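Long-range contact in aminoglycoside N(6')acetyltransferase (Legionella pneumophila subsp. pneumophila, PDB 3F5B), which probably transfers an acetyl group to amino groups of aminoglycosides, as a member of the GNAT acetyltransferase family: residues 106-118 with 139-151. Residues are numbered along the deposited sequence; the frame is centred on the assembly and turned at random.
Sequences YIGKGLSVQMIHE and ERAVHVYKKAGFE. With CHX (cyclohexane), chain D; EDO (1,2-ethanediol), chain I.
Arg140 reaches across from helix 139-148 and grips the carbonyl of Ile107 end-on, NH1 and NH2 both donating to the one oxygen. The NH1 bond to Ile107 O (2.7 Å) comes from above the carbonyl plane, whereas NH2 lies in it; CG anti to the backbone N (chi1 -161°) and an extended chain carry the guanidinium that far. Lys109 CG rests over one guanidinium face, and Lys109 CD lies 3.5 Å from His143 CD2. At the far end His117 NE2 donates an almost straight bond (168°) to Ala148 O, 2.7 Å away; NE2 meets a lone pair of that oxygen in the carbonyl plane, and the oxygen lies close to the imidazole plane.

Between these polar ends the packing is apolar. Val144 is a knob among Lys109, Ser112, Val113 and Ile116, with CG1 3.8 Å from Ser112 CB. Val113 straddles Lys147 and Ala148, its CG2 3.6 Å from Lys147 CB, while Ile116 sends CD1 to Tyr145 and CG2 to the edge of Phe150.

Farther out, a water accepts a weak hydrogen bond from Arg140 NH2 and donates one to Ser112 OG, which in turn donates to Gly108 O; a Schellman motif at Gly149 ends helix 139-148. In GNAT enzymes this loop and helix start usually bind the acetyl-CoA pyrophosphate, consistent with Tyr-Ile-Gly-Lys-Gly at 106-110. The carbonyls gripped, one before helix 109-118 and one ending helix 139-148, probably help hold the helices together beside Tyr145 of the cyclohexane pocket.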
loop_
_atom_site.group_PDB
_atom_site.type_symbol
_atom_site.label_atom_id
_atom_site.label_comp_id
_atom_site.label_asym_id
_atom_site.label_seq_id
_atom_site.Cartn_x
_atom_site.Cartn_y
_atom_site.Cartn_z
ATOM N N TYR A 106 -0.578 15.535 -3.208
ATOM C CA TYR A 106 -1.140 14.313 -3.793
ATOM C C TYR A 106 -2.119 13.567 -2.909
ATOM O O TYR A 106 -2.501 12.447 -3.222
ATOM C CB TYR A 106 -0.013 13.374 -4.280
ATOM C CG TYR A 106 0.549 13.821 -5.616
ATOM C CD1 TYR A 106 1.485 14.847 -5.696
ATOM C CD2 TYR A 106 0.101 13.232 -6.809
ATOM C CE1 TYR A 106 1.990 15.275 -6.942
ATOM C CE2 TYR A 106 0.574 13.659 -8.053
ATOM C CZ TYR A 106 1.521 14.664 -8.109
ATOM O OH TYR A 106 1.992 15.037 -9.332
ATOM N N ILE A 107 -2.546 14.197 -1.817
ATOM C CA ILE A 107 -3.264 13.508 -0.733
ATOM C C ILE A 107 -4.797 13.382 -0.912
ATOM O O ILE A 107 -5.495 12.760 -0.079
ATOM C CB ILE A 107 -2.916 14.220 0.600
ATOM C CG1 ILE A 107 -2.305 13.243 1.582
ATOM C CG2 ILE A 107 -4.033 15.155 1.113
ATOM C CD1 ILE A 107 -0.833 13.332 1.562
ATOM N N GLY A 108 -5.296 13.931 -2.016
ATOM C CA GLY A 108 -6.725 13.953 -2.303
ATOM C C GLY A 108 -7.304 12.559 -2.174
ATOM O O GLY A 108 -6.682 11.595 -2.582
ATOM N N LYS A 109 -8.508 12.456 -1.620
ATOM C CA LYS A 109 -9.110 11.145 -1.418
ATOM C C LYS A 109 -9.376 10.478 -2.764
ATOM O O LYS A 109 -9.065 9.304 -2.945
ATOM C CB LYS A 109 -10.398 11.263 -0.598
ATOM C CG LYS A 109 -10.165 11.738 0.835
ATOM C CD LYS A 109 -11.491 11.792 1.592
ATOM C CE LYS A 109 -11.969 13.186 1.876
ATOM N NZ LYS A 109 -11.928 14.066 0.683
ATOM N N GLY A 110 -9.933 11.228 -3.713
ATOM C CA GLY A 110 -10.245 10.666 -5.034
ATOM C C GLY A 110 -8.973 10.248 -5.771
ATOM O O GLY A 110 -8.927 9.191 -6.413
ATOM N N LEU A 111 -7.937 11.066 -5.665
ATOM C CA LEU A 111 -6.627 10.704 -6.206
ATOM C C LEU A 111 -6.034 9.432 -5.561
ATOM O O LEU A 111 -5.419 8.607 -6.252
ATOM C CB LEU A 111 -5.646 11.857 -6.016
ATOM C CG LEU A 111 -4.312 11.707 -6.758
ATOM C CD1 LEU A 111 -3.716 13.076 -7.131
ATOM C CD2 LEU A 111 -3.308 10.893 -5.912
ATOM N N SER A 112 -6.166 9.309 -4.240
ATOM C CA SER A 112 -5.635 8.133 -3.532
ATOM C C SER A 112 -6.351 6.859 -3.985
ATOM O O SER A 112 -5.716 5.836 -4.179
ATOM C CB SER A 112 -5.780 8.292 -2.023
ATOM O OG SER A 112 -4.994 9.389 -1.583
ATOM N N VAL A 113 -7.671 6.942 -4.181
ATOM C CA VAL A 113 -8.449 5.810 -4.631
ATOM C C VAL A 113 -7.982 5.427 -6.039
ATOM O O VAL A 113 -7.778 4.248 -6.353
ATOM C CB VAL A 113 -9.984 6.099 -4.580
ATOM C CG1 VAL A 113 -10.766 4.980 -5.275
ATOM C CG2 VAL A 113 -10.447 6.234 -3.115
ATOM N N GLN A 114 -7.786 6.424 -6.887
ATOM C CA GLN A 114 -7.365 6.133 -8.235
ATOM C C GLN A 114 -5.988 5.469 -8.188
ATOM O O GLN A 114 -5.729 4.524 -8.903
ATOM C CB GLN A 114 -7.310 7.404 -9.078
ATOM C CG GLN A 114 -6.908 7.134 -10.546
ATOM C CD GLN A 114 -6.892 8.392 -11.391
ATOM O OE1 GLN A 114 -7.472 9.407 -11.006
ATOM N NE2 GLN A 114 -6.231 8.333 -12.558
HETATM N N MSE A 115 -5.097 5.989 -7.370
HETATM C CA MSE A 115 -3.746 5.394 -7.295
HETATM C C MSE A 115 -3.797 3.948 -6.806
HETATM O O MSE A 115 -3.098 3.065 -7.358
HETATM C CB MSE A 115 -2.815 6.216 -6.410
HETATM C CG MSE A 115 -1.325 5.794 -6.540
HETATM SE SE MSE A 115 -0.425 5.977 -4.818
HETATM C CE MSE A 115 -1.448 4.658 -3.885
ATOM N N ILE A 116 -4.601 3.716 -5.762
ATOM C CA ILE A 116 -4.777 2.365 -5.247
ATOM C C ILE A 116 -5.258 1.439 -6.369
ATOM O O ILE A 116 -4.658 0.376 -6.604
ATOM C CB ILE A 116 -5.774 2.327 -4.036
ATOM C CG1 ILE A 116 -5.147 2.984 -2.791
ATOM C CG2 ILE A 116 -6.265 0.884 -3.790
ATOM C CD1 ILE A 116 -6.134 3.325 -1.682
ATOM N N HIS A 117 -6.319 1.843 -7.069
ATOM C CA HIS A 117 -6.868 1.009 -8.137
ATOM C C HIS A 117 -5.877 0.774 -9.269
ATOM O O HIS A 117 -5.715 -0.366 -9.743
ATOM C CB HIS A 117 -8.164 1.560 -8.701
ATOM C CG HIS A 117 -9.311 1.493 -7.737
ATOM N ND1 HIS A 117 -10.517 2.100 -7.990
ATOM C CD2 HIS A 117 -9.419 0.926 -6.511
ATOM C CE1 HIS A 117 -11.332 1.895 -6.968
ATOM N NE2 HIS A 117 -10.694 1.174 -6.063
ATOM N N GLU A 118 -5.195 1.829 -9.684
ATOM C CA GLU A 118 -4.198 1.652 -10.756
ATOM C C GLU A 118 -3.019 0.777 -10.330
ATOM O O GLU A 118 -2.476 0.013 -11.126
ATOM C CB GLU A 118 -3.710 3.012 -11.248
ATOM C CG GLU A 118 -4.788 3.799 -12.028
ATOM C CD GLU A 118 -4.219 5.082 -12.633
ATOM O OE1 GLU A 118 -3.017 5.311 -12.424
ATOM O OE2 GLU A 118 -4.956 5.860 -13.300
ATOM N N GLU A 139 -8.600 7.763 10.842
ATOM C CA GLU A 139 -9.920 7.849 10.228
ATOM C C GLU A 139 -9.912 8.174 8.731
ATOM O O GLU A 139 -10.731 7.646 7.969
ATOM C CB GLU A 139 -10.806 8.837 11.023
ATOM C CG GLU A 139 -10.859 8.492 12.531
ATOM C CD GLU A 139 -11.809 9.359 13.357
ATOM O OE1 GLU A 139 -12.577 10.177 12.804
ATOM O OE2 GLU A 139 -11.783 9.209 14.598
ATOM N N ARG A 140 -8.988 9.021 8.288
ATOM C CA ARG A 140 -8.910 9.351 6.859
ATOM C C ARG A 140 -8.518 8.162 5.979
ATOM O O ARG A 140 -9.079 7.973 4.888
ATOM C CB ARG A 140 -7.922 10.480 6.621
ATOM C CG ARG A 140 -8.116 11.176 5.283
ATOM C CD ARG A 140 -7.122 12.318 5.151
ATOM N NE ARG A 140 -7.374 13.167 3.977
ATOM C CZ ARG A 140 -6.891 12.907 2.764
ATOM N NH1 ARG A 140 -7.155 13.735 1.746
ATOM N NH2 ARG A 140 -6.133 11.814 2.581
ATOM N N ALA A 141 -7.517 7.403 6.427
ATOM C CA ALA A 141 -7.095 6.192 5.707
ATOM C C ALA A 141 -8.245 5.182 5.597
ATOM O O ALA A 141 -8.533 4.671 4.511
ATOM C CB ALA A 141 -5.881 5.566 6.404
ATOM N N VAL A 142 -8.936 4.938 6.722
ATOM C CA VAL A 142 -10.047 3.989 6.747
ATOM C C VAL A 142 -11.080 4.426 5.705
ATOM O O VAL A 142 -11.628 3.605 4.952
ATOM C CB VAL A 142 -10.709 3.944 8.177
ATOM C CG1 VAL A 142 -12.082 3.277 8.166
ATOM C CG2 VAL A 142 -9.773 3.291 9.208
ATOM N N HIS A 143 -11.361 5.728 5.697
ATOM C CA HIS A 143 -12.336 6.310 4.778
ATOM C C HIS A 143 -11.927 6.153 3.299
ATOM O O HIS A 143 -12.714 5.711 2.447
ATOM C CB HIS A 143 -12.552 7.791 5.109
ATOM C CG HIS A 143 -13.523 8.457 4.192
ATOM N ND1 HIS A 143 -14.885 8.407 4.396
ATOM C CD2 HIS A 143 -13.339 9.134 3.035
ATOM C CE1 HIS A 143 -15.496 9.060 3.424
ATOM N NE2 HIS A 143 -14.582 9.507 2.585
ATOM N N VAL A 144 -10.699 6.534 2.994
ATOM C CA VAL A 144 -10.165 6.310 1.632
ATOM C C VAL A 144 -10.208 4.834 1.241
ATOM O O VAL A 144 -10.632 4.491 0.146
ATOM C CB VAL A 144 -8.724 6.850 1.524
ATOM C CG1 VAL A 144 -8.043 6.349 0.275
ATOM C CG2 VAL A 144 -8.719 8.393 1.648
ATOM N N TYR A 145 -9.782 3.935 2.119
ATOM C CA TYR A 145 -9.763 2.520 1.703
ATOM C C TYR A 145 -11.183 2.031 1.477
ATOM O O TYR A 145 -11.441 1.297 0.527
ATOM C CB TYR A 145 -9.032 1.627 2.717
ATOM C CG TYR A 145 -7.620 2.085 2.985
ATOM C CD1 TYR A 145 -6.927 2.845 2.042
ATOM C CD2 TYR A 145 -6.988 1.775 4.176
ATOM C CE1 TYR A 145 -5.643 3.278 2.272
ATOM C CE2 TYR A 145 -5.681 2.200 4.414
ATOM C CZ TYR A 145 -5.031 2.952 3.461
ATOM O OH TYR A 145 -3.759 3.382 3.670
ATOM N N LYS A 146 -12.125 2.444 2.336
ATOM C CA LYS A 146 -13.528 2.091 2.095
ATOM C C LYS A 146 -14.006 2.617 0.731
ATOM O O LYS A 146 -14.723 1.912 0.010
ATOM C CB LYS A 146 -14.466 2.594 3.210
ATOM C CG LYS A 146 -14.427 1.749 4.489
ATOM C CD LYS A 146 -15.667 1.951 5.349
ATOM C CE LYS A 146 -15.433 3.017 6.368
ATOM N NZ LYS A 146 -16.579 3.051 7.305
ATOM N N LYS A 147 -13.645 3.856 0.404
ATOM C CA LYS A 147 -13.959 4.463 -0.901
ATOM C C LYS A 147 -13.411 3.636 -2.065
ATOM O O LYS A 147 -14.033 3.569 -3.109
ATOM C CB LYS A 147 -13.349 5.866 -1.005
ATOM C CG LYS A 147 -14.322 7.018 -1.059
ATOM C CD LYS A 147 -13.590 8.370 -1.258
ATOM C CE LYS A 147 -13.677 8.934 -2.686
ATOM N NZ LYS A 147 -15.066 9.395 -3.050
ATOM N N ALA A 148 -12.231 3.041 -1.860
ATOM C CA ALA A 148 -11.560 2.214 -2.851
ATOM C C ALA A 148 -12.203 0.842 -2.967
ATOM O O ALA A 148 -11.917 0.102 -3.905
ATOM C CB ALA A 148 -10.046 2.094 -2.531
ATOM N N GLY A 149 -13.110 0.515 -2.054
ATOM C CA GLY A 149 -13.780 -0.785 -2.119
ATOM C C GLY A 149 -13.318 -1.805 -1.098
ATOM O O GLY A 149 -13.817 -2.935 -1.098
ATOM N N PHE A 150 -12.367 -1.430 -0.233
ATOM C CA PHE A 150 -11.949 -2.327 0.862
ATOM C C PHE A 150 -13.056 -2.465 1.908
ATOM O O PHE A 150 -13.720 -1.487 2.255
ATOM C CB PHE A 150 -10.682 -1.824 1.563
ATOM C CG PHE A 150 -9.400 -2.076 0.795
ATOM C CD1 PHE A 150 -8.652 -3.230 1.022
ATOM C CD2 PHE A 150 -8.926 -1.130 -0.119
ATOM C CE1 PHE A 150 -7.470 -3.478 0.349
ATOM C CE2 PHE A 150 -7.729 -1.346 -0.825
ATOM C CZ PHE A 150 -6.987 -2.529 -0.591
ATOM N N GLU A 151 -13.236 -3.670 2.433
ATOM C CA GLU A 151 -14.227 -3.900 3.477
ATOM C C GLU A 151 -13.562 -4.374 4.772
ATOM O O GLU A 151 -12.639 -5.174 4.725
ATOM C CB GLU A 151 -15.261 -4.932 2.999
ATOM C CG GLU A 151 -16.251 -4.350 1.987
ATOM C CD GLU A 151 -17.356 -5.326 1.598
ATOM O OE1 GLU A 151 -17.096 -6.559 1.525
ATOM O OE2 GLU A 151 -18.490 -4.854 1.355
HETATM C C1 CHX D . -0.421 3.285 7.435
HETATM C C2 CHX D . 0.051 3.377 5.982
HETATM C C3 CHX D . -0.097 2.035 5.255
HETATM C C4 CHX D . -1.571 1.634 5.118
HETATM C C5 CHX D . -2.436 2.120 6.297
HETATM C C6 CHX D . -1.649 2.368 7.599
HETATM C C1 EDO I . -5.227 7.962 3.563
HETATM O O1 EDO I . -5.238 9.310 4.086
HETATM C C2 EDO I . -3.892 7.657 2.889
HETATM O O2 EDO I . -3.365 6.380 3.296
HETATM O O HOH W 1 -4.784 9.670 1.059
#